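Local atomic coordinates of acetyltransferase (Agrobacterium tumefaciens, PDB entry 2DXQ), a protein that is a putative acetyltransferase of the GNAT family, probably transferring an acetyl group from acetyl-coenzyme A to an acceptor that is not identified. Residues T109-G112 against K117-L120. Sequence-based numbering, arbitrary orientation.
Sequences TAFG and KVML. With PO4 (phosphate ion), chain D.
Phe111, whose ring meets Val118, also accepts a hydrogen bond at its carbonyl O from NE2 of Gln149 of the second subunit, so a backbone group at the helix end takes part in the dimer interface. No hydrogen bond joins 109-112 to 117-120; apolar side chains make the contact, with Val118 at its centre. Its CG2 packs against Ala110 CB at 3.5 Å and reaches Phe111 CE1 at 3.9 Å. With CG1 anti to the backbone N (chi1 -178°), CG2 is the branch turned to the helix. Valine suits this buried strand position because one methyl can serve both helix residues, while the single methyl of Ala110 lets the helix settle close to the sheet, with the CA atoms of Ala110 and Val118 7.1 Å apart. Phe111 reaches the strand from farther along the helix: its CG stands anti to the carbonyl carbon (chi1 -73°), and the long flat aromatic suits this place by carrying CE1 across to the strand, where the CA of Lys117 lies at the ring edge, 4.3 Å from CE1. The CB of Lys117 is directed away from the helix, and the extended chain beyond CG brings NZ to a phosphate ion, probably from the crystallisation liquor, which Arg76 and Tyr116 of the same chain and Arg148 of the second subunit also hydrogen-bond; the modelled NZ-to-O4 separation is too short to trust in detail. Residues 117-120 pair antiparallel with a strand of the second subunit, continuing the sheet across the interface. Helix 98-112 here packs its C-terminal turn onto strand 117-122, the closing step of the beta-alpha-beta crossover from strand 81-88 that belongs to the GNAT acetyltransferase fold.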
loop_
_atom_site.group_PDB
_atom_site.type_symbol
_atom_site.label_atom_id
_atom_site.label_comp_id
_atom_site.label_asym_id
_atom_site.label_seq_id
_atom_site.Cartn_x
_atom_site.Cartn_y
_atom_site.Cartn_z
ATOM N N THR A 109 -5.602 -9.032 11.546
ATOM C CA THR A 109 -5.494 -7.725 12.206
ATOM C C THR A 109 -6.158 -6.625 11.386
ATOM O O THR A 109 -6.887 -5.773 11.932
ATOM C CB THR A 109 -4.036 -7.397 12.549
ATOM O OG1 THR A 109 -3.535 -8.402 13.441
ATOM C CG2 THR A 109 -3.893 -5.997 13.203
ATOM N N ALA A 110 -5.945 -6.668 10.077
ATOM C CA ALA A 110 -6.593 -5.730 9.158
ATOM C C ALA A 110 -8.121 -5.862 9.201
ATOM O O ALA A 110 -8.847 -4.864 9.313
ATOM C CB ALA A 110 -6.078 -5.979 7.749
ATOM N N PHE A 111 -8.615 -7.089 9.104
ATOM C CA PHE A 111 -10.063 -7.310 9.160
ATOM C C PHE A 111 -10.660 -6.900 10.510
ATOM O O PHE A 111 -11.768 -6.345 10.562
ATOM C CB PHE A 111 -10.429 -8.747 8.816
ATOM C CG PHE A 111 -10.288 -9.086 7.339
ATOM C CD1 PHE A 111 -10.415 -8.105 6.359
ATOM C CD2 PHE A 111 -10.052 -10.398 6.945
ATOM C CE1 PHE A 111 -10.293 -8.421 5.000
ATOM C CE2 PHE A 111 -9.932 -10.729 5.588
ATOM C CZ PHE A 111 -10.050 -9.738 4.619
ATOM N N GLY A 112 -9.914 -7.129 11.587
ATOM C CA GLY A 112 -10.343 -6.657 12.926
ATOM C C GLY A 112 -10.452 -5.137 13.012
ATOM O O GLY A 112 -11.217 -4.590 13.831
ATOM N N LYS A 117 -10.771 -4.890 2.417
ATOM C CA LYS A 117 -9.898 -5.729 1.617
ATOM C C LYS A 117 -8.459 -5.602 2.109
ATOM O O LYS A 117 -8.087 -4.609 2.754
ATOM C CB LYS A 117 -9.981 -5.355 0.132
ATOM C CG LYS A 117 -9.382 -3.999 -0.182
ATOM C CD LYS A 117 -9.470 -3.664 -1.677
ATOM C CE LYS A 117 -9.155 -2.191 -1.876
ATOM N NZ LYS A 117 -9.088 -1.830 -3.334
ATOM N N VAL A 118 -7.673 -6.631 1.837
ATOM C CA VAL A 118 -6.235 -6.599 2.075
ATOM C C VAL A 118 -5.559 -6.966 0.753
ATOM O O VAL A 118 -5.921 -7.962 0.149
ATOM C CB VAL A 118 -5.817 -7.589 3.192
ATOM C CG1 VAL A 118 -4.304 -7.497 3.446
ATOM C CG2 VAL A 118 -6.575 -7.273 4.483
HETATM N N MSE A 119 -4.573 -6.173 0.335
HETATM C CA MSE A 119 -3.906 -6.386 -0.954
HETATM C C MSE A 119 -2.425 -6.694 -0.776
HETATM O O MSE A 119 -1.804 -6.281 0.203
HETATM C CB MSE A 119 -4.058 -5.132 -1.825
HETATM C CG MSE A 119 -5.490 -4.895 -2.262
HETATM SE SE MSE A 119 -5.651 -3.118 -3.065
HETATM C CE MSE A 119 -5.512 -2.089 -1.447
ATOM N N LEU A 120 -1.845 -7.367 -1.762
ATOM C CA LEU A 120 -0.432 -7.676 -1.722
ATOM C C LEU A 120 0.064 -7.802 -3.145
ATOM O O LEU A 120 -0.628 -8.371 -3.977
ATOM C CB LEU A 120 -0.203 -8.986 -0.949
ATOM C CG LEU A 120 1.251 -9.442 -0.843
ATOM C CD1 LEU A 120 1.527 -10.079 0.517
ATOM C CD2 LEU A 120 1.592 -10.402 -1.979
HETATM P P PO4 D . -12.429 -2.357 -4.816
HETATM O O1 PO4 D . -13.078 -1.564 -3.722
HETATM O O2 PO4 D . -13.094 -3.689 -4.966
HETATM O O3 PO4 D . -12.498 -1.597 -6.126
HETATM O O4 PO4 D . -10.980 -2.593 -4.494
#